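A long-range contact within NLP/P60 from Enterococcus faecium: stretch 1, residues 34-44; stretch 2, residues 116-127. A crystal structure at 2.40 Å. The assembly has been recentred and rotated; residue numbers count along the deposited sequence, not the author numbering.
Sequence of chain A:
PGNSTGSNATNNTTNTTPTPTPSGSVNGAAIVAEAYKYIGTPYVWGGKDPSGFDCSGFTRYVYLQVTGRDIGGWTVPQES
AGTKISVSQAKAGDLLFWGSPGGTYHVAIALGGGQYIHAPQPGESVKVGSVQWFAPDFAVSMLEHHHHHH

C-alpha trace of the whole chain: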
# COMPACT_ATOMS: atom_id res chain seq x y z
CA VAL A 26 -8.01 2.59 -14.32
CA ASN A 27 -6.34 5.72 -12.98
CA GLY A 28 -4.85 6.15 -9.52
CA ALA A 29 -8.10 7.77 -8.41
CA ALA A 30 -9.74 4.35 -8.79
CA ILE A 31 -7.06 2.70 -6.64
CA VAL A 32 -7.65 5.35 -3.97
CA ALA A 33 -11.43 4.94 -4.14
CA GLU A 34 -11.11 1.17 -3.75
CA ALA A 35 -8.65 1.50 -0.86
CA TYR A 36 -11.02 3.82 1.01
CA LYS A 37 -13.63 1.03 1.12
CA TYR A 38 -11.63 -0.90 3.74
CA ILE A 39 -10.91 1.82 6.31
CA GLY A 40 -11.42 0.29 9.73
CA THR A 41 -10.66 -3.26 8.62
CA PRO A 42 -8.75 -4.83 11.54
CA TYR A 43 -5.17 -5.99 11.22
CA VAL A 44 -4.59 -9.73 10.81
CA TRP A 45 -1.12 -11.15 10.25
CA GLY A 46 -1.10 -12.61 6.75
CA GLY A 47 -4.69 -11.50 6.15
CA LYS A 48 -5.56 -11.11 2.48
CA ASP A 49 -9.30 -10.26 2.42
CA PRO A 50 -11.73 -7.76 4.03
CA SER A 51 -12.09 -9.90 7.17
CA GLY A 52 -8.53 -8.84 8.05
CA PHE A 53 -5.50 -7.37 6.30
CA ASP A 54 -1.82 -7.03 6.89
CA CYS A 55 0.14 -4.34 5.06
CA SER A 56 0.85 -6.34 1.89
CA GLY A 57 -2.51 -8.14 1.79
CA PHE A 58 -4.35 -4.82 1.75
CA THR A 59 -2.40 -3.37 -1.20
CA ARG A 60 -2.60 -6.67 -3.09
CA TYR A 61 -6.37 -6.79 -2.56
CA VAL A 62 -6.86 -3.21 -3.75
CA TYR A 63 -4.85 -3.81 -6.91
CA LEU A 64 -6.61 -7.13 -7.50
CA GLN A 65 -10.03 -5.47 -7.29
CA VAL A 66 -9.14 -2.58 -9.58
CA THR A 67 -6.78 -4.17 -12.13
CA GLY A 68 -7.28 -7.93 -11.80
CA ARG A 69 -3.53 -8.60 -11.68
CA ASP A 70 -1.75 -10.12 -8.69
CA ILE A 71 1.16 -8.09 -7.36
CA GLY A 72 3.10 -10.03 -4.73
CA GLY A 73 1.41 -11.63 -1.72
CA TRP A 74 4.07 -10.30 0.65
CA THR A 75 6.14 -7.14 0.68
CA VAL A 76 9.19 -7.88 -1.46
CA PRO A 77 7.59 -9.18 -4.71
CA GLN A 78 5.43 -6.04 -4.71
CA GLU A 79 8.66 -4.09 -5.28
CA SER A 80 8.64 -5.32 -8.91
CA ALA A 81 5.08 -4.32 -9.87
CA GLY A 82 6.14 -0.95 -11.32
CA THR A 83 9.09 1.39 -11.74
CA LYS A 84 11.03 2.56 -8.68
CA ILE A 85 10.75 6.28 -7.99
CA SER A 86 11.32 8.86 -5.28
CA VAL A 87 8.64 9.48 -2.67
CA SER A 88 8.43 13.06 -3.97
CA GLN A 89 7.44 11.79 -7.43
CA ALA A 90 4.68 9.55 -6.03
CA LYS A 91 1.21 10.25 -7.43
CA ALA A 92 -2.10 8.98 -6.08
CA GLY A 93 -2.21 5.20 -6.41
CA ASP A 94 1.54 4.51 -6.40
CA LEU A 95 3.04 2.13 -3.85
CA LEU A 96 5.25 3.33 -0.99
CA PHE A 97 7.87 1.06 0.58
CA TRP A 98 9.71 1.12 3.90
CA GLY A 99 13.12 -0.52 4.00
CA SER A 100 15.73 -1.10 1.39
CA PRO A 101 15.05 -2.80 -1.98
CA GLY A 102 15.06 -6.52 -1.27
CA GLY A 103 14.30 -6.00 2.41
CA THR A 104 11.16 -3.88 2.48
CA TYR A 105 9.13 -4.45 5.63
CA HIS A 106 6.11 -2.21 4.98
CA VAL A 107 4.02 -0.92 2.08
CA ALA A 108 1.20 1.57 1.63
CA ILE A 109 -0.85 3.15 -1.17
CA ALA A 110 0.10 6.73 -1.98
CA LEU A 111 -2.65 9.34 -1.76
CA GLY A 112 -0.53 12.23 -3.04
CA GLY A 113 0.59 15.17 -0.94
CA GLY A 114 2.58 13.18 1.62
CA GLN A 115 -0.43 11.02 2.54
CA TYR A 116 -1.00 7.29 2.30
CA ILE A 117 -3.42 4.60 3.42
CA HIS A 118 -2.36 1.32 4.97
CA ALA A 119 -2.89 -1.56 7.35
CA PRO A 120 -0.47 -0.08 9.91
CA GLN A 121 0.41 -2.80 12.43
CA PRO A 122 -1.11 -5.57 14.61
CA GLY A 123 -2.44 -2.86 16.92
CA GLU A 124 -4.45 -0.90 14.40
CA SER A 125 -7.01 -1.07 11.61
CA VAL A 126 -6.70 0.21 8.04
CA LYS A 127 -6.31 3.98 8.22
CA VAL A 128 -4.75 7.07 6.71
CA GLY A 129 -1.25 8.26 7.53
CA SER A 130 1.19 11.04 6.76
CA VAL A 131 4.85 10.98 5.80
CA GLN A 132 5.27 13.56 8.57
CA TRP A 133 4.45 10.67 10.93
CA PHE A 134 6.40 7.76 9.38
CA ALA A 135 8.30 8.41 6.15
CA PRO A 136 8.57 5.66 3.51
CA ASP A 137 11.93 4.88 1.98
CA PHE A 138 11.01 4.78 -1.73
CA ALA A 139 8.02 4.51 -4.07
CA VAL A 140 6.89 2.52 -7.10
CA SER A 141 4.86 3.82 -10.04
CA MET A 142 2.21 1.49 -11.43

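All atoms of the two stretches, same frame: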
# COMPACT_ATOMS: atom_id res chain seq x y z
N GLU A 34 -10.98 2.54 -4.23
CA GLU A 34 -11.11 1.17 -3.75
C GLU A 34 -10.47 0.99 -2.38
O GLU A 34 -11.01 0.29 -1.52
CB GLU A 34 -10.49 0.20 -4.75
CG GLU A 34 -10.57 -1.28 -4.36
CD GLU A 34 -11.97 -1.86 -4.51
OE1 GLU A 34 -12.26 -2.89 -3.86
OE2 GLU A 34 -12.78 -1.30 -5.27
N ALA A 35 -9.32 1.63 -2.15
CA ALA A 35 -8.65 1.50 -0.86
C ALA A 35 -9.48 2.10 0.26
O ALA A 35 -9.49 1.59 1.38
CB ALA A 35 -7.27 2.16 -0.92
N TYR A 36 -10.20 3.19 -0.03
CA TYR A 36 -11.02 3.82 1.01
C TYR A 36 -12.14 2.91 1.51
O TYR A 36 -12.63 3.10 2.62
CB TYR A 36 -11.61 5.14 0.50
CG TYR A 36 -10.80 6.35 0.91
CD1 TYR A 36 -9.61 6.67 0.26
CD2 TYR A 36 -11.22 7.17 1.94
CE1 TYR A 36 -8.87 7.77 0.64
CE2 TYR A 36 -10.48 8.28 2.33
CZ TYR A 36 -9.31 8.57 1.67
OH TYR A 36 -8.57 9.67 2.05
N LYS A 37 -12.54 1.91 0.72
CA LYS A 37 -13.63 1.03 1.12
C LYS A 37 -13.30 0.20 2.36
O LYS A 37 -14.22 -0.32 3.01
CB LYS A 37 -14.01 0.08 -0.02
CG LYS A 37 -14.46 0.76 -1.30
CD LYS A 37 -14.69 -0.26 -2.39
CE LYS A 37 -15.22 0.39 -3.66
NZ LYS A 37 -15.47 -0.62 -4.73
N TYR A 38 -12.03 0.03 2.69
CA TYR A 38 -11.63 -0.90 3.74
C TYR A 38 -11.08 -0.21 4.97
O TYR A 38 -10.48 -0.87 5.83
CB TYR A 38 -10.64 -1.91 3.17
CG TYR A 38 -11.17 -2.55 1.91
CD1 TYR A 38 -12.12 -3.56 1.97
CD2 TYR A 38 -10.77 -2.10 0.66
CE1 TYR A 38 -12.64 -4.13 0.82
CE2 TYR A 38 -11.28 -2.66 -0.49
CZ TYR A 38 -12.21 -3.67 -0.41
OH TYR A 38 -12.72 -4.23 -1.56
N ILE A 39 -11.27 1.11 5.09
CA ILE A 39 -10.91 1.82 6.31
C ILE A 39 -11.62 1.18 7.49
O ILE A 39 -12.82 0.88 7.43
CB ILE A 39 -11.24 3.31 6.16
CG1 ILE A 39 -10.28 3.96 5.16
CG2 ILE A 39 -11.20 4.02 7.51
CD1 ILE A 39 -10.64 5.37 4.81
N GLY A 40 -10.87 0.94 8.57
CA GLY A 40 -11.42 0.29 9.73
C GLY A 40 -11.37 -1.22 9.71
O GLY A 40 -11.81 -1.85 10.68
N THR A 41 -10.87 -1.82 8.64
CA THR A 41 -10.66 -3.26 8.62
C THR A 41 -9.56 -3.61 9.61
O THR A 41 -8.47 -3.02 9.54
CB THR A 41 -10.29 -3.73 7.21
OG1 THR A 41 -11.34 -3.35 6.30
CG2 THR A 41 -10.11 -5.23 7.16
N PRO A 42 -9.78 -4.53 10.54
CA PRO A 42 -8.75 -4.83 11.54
C PRO A 42 -7.53 -5.51 10.93
O PRO A 42 -7.59 -6.13 9.87
CB PRO A 42 -9.47 -5.76 12.53
CG PRO A 42 -10.63 -6.30 11.78
CD PRO A 42 -11.04 -5.24 10.81
N TYR A 43 -6.42 -5.38 11.64
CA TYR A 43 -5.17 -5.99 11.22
C TYR A 43 -5.18 -7.47 11.55
O TYR A 43 -5.55 -7.86 12.67
CB TYR A 43 -3.98 -5.32 11.89
CG TYR A 43 -2.65 -5.60 11.23
CD1 TYR A 43 -1.95 -6.78 11.50
CD2 TYR A 43 -2.09 -4.69 10.35
CE1 TYR A 43 -0.73 -7.03 10.90
CE2 TYR A 43 -0.87 -4.94 9.75
CZ TYR A 43 -0.20 -6.11 10.02
OH TYR A 43 1.01 -6.35 9.41
N VAL A 44 -4.78 -8.30 10.59
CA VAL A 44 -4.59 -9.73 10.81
C VAL A 44 -3.31 -10.13 10.11
O VAL A 44 -3.16 -9.89 8.90
CB VAL A 44 -5.78 -10.56 10.29
CG1 VAL A 44 -5.47 -12.04 10.42
CG2 VAL A 44 -7.06 -10.22 11.05
N TYR A 116 -0.83 8.65 2.76
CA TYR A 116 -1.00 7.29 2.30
C TYR A 116 -2.09 6.62 3.12
O TYR A 116 -2.60 7.18 4.09
CB TYR A 116 0.31 6.50 2.36
CG TYR A 116 1.07 6.66 3.66
CD1 TYR A 116 0.73 5.92 4.78
CD2 TYR A 116 2.15 7.53 3.74
CE1 TYR A 116 1.43 6.05 5.96
CE2 TYR A 116 2.86 7.67 4.92
CZ TYR A 116 2.50 6.93 6.02
OH TYR A 116 3.20 7.07 7.19
N ILE A 117 -2.44 5.41 2.71
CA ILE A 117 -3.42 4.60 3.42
C ILE A 117 -2.84 3.20 3.55
O ILE A 117 -2.19 2.70 2.63
CB ILE A 117 -4.78 4.59 2.68
CG1 ILE A 117 -5.77 3.65 3.37
CG2 ILE A 117 -4.60 4.24 1.20
CD1 ILE A 117 -7.16 3.74 2.81
N HIS A 118 -3.04 2.58 4.71
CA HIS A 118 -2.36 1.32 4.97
C HIS A 118 -3.01 0.57 6.12
O HIS A 118 -3.77 1.14 6.92
CB HIS A 118 -0.87 1.53 5.26
CG HIS A 118 -0.60 2.36 6.48
ND1 HIS A 118 0.62 2.35 7.13
CD2 HIS A 118 -1.38 3.24 7.16
CE1 HIS A 118 0.57 3.18 8.16
NE2 HIS A 118 -0.62 3.73 8.19
N ALA A 119 -2.71 -0.73 6.17
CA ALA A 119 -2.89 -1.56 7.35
C ALA A 119 -1.64 -1.37 8.20
O ALA A 119 -0.59 -1.95 7.90
CB ALA A 119 -3.11 -3.02 6.98
N PRO A 120 -1.71 -0.56 9.26
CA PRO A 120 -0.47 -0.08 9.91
C PRO A 120 0.31 -1.16 10.64
O PRO A 120 1.50 -1.36 10.34
CB PRO A 120 -0.99 0.98 10.88
CG PRO A 120 -2.37 1.32 10.42
CD PRO A 120 -2.90 0.04 9.86
N GLN A 121 -0.31 -1.88 11.57
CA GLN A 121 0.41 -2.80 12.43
C GLN A 121 -0.61 -3.62 13.22
O GLN A 121 -1.78 -3.21 13.33
CB GLN A 121 1.35 -2.05 13.39
CG GLN A 121 0.60 -1.42 14.54
CD GLN A 121 1.42 -0.40 15.28
OE1 GLN A 121 2.19 0.34 14.67
NE2 GLN A 121 1.26 -0.36 16.59
N PRO A 122 -0.19 -4.76 13.80
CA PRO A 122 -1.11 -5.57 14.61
C PRO A 122 -2.02 -4.79 15.55
O PRO A 122 -3.16 -5.20 15.80
CB PRO A 122 -0.15 -6.49 15.38
CG PRO A 122 0.96 -6.73 14.39
CD PRO A 122 1.11 -5.43 13.61
N GLY A 123 -1.57 -3.65 16.06
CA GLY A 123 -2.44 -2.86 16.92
C GLY A 123 -3.67 -2.31 16.21
O GLY A 123 -4.76 -2.29 16.78
N GLU A 124 -3.51 -1.85 14.97
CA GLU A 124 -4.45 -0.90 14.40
C GLU A 124 -5.18 -1.46 13.19
O GLU A 124 -4.83 -2.50 12.64
CB GLU A 124 -3.72 0.40 14.04
CG GLU A 124 -3.08 1.06 15.25
CD GLU A 124 -4.04 1.16 16.43
OE1 GLU A 124 -5.23 1.51 16.21
OE2 GLU A 124 -3.62 0.90 17.58
N SER A 125 -6.22 -0.74 12.79
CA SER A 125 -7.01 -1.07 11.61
C SER A 125 -6.61 -0.16 10.45
O SER A 125 -5.91 0.83 10.62
CB SER A 125 -8.50 -0.95 11.91
OG SER A 125 -8.83 0.37 12.28
N VAL A 126 -7.07 -0.53 9.24
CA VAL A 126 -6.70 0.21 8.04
C VAL A 126 -7.07 1.68 8.21
O VAL A 126 -8.20 2.01 8.58
CB VAL A 126 -7.39 -0.39 6.80
CG1 VAL A 126 -7.13 0.48 5.57
CG2 VAL A 126 -6.93 -1.82 6.56
N LYS A 127 -6.10 2.56 7.97
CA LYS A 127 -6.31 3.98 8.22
C LYS A 127 -5.40 4.81 7.32
O LYS A 127 -4.56 4.29 6.57
CB LYS A 127 -6.08 4.33 9.69
CG LYS A 127 -4.65 4.19 10.16
CD LYS A 127 -4.44 4.89 11.50
CE LYS A 127 -4.45 3.92 12.67
NZ LYS A 127 -5.73 3.16 12.81
O HOH W 1 -6.81 -4.22 14.42

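The contact joins a helical segment and the turns leading on from it to a strand and its trailing loop through a two-bond backbone ladder, with a small aliphatic cluster toward the helix and a tyrosine ring packed on a loop toward the other end; together they bury 602 Å², summed over both sides.

The backbone hydrogen bonds lie where the chains run closest: the CA atoms of Pro-42 and Ser-125 are 4.1 Å apart, and those of Ile-39 and Val-126 4.8 Å. Gly-40 N donates to Val-126 O at 2.9 Å with an N-H...O angle of 171°, and Val-126 N donates to Thr-41 O, also at 2.9 Å, with an angle of 160°. Val-126 thus uses both its amide and its carbonyl, and Val-126 O also receives a CA-H...O contact from Ile-39 CA at 3.5 Å.

Local turns present these groups. A type II turn from Tyr-38 to Thr-41 is closed by Thr-41 N to Tyr-38 O at 3.0 Å, and the Thr-41 side chain, in the m rotamer, reinforces it with a bond from OG1 to Tyr-38 O at 2.7 Å. Gly-40 has phi/psi of 87/-1°; a CB there would jam against the preceding carbonyl oxygen, so glycine suits the turn irrespective of the partner stretch. Ser-125 points toward stretch 1, and its CB lies 3.1 Å from Thr-41 O.

The apolar part centres on two residues that point toward stretch 1. Ile-117, with chi1 and chi2 both t, extends CD1 to 3.9 Å from Ile-39 CG1 and 3.5 Å from Ala-35 O, while its CG2 lies 4.0 Å from Ala-35 CB. Ala-35 points its methyl toward the strand, where the CA atoms of Ala-35 and Ile-117 are 7.4 Å apart. Val-126, buried and with chi1 t, sets CG2 3.9 Å from Thr-41 CB, adding aliphatic packing beside its backbone bonds; Val-126 CB also makes a close contact with the carbonyl of Tyr-38, 3.3 Å from Tyr-38 O.

Tyr-43 loses 131 Å² to stretch 2, the largest share of any residue. Its CB points toward the loop, and chi1 of -163° (t) lays the ring along residues 119 to 122. Pro-122 CD sits 3.9 Å from the centroid of the Tyr-43 ring and 22° off the normal, a CH-pi contact over one face, where Pro-122 N and Gln-121 C also lie. Near the ring plane, at the edge, Ala-119 O is 3.5 Å from Tyr-43 CE2, and Ala-119 CB comes within 3.9 Å of Tyr-43 CD2. A flat aromatic suits this site, where its face meets Pro-122 and its edge meets the Ala-119 carbonyl.

The loop is shaped by a type I turn from Gln-121 to Glu-124, in which Glu-124 N reaches Gln-121 O at 2.7 Å. Water 1 links the stretches nearby: its O accepts from Tyr-43 N at 3.0 Å and donates a weak bond to Glu-124 O at 3.2 Å.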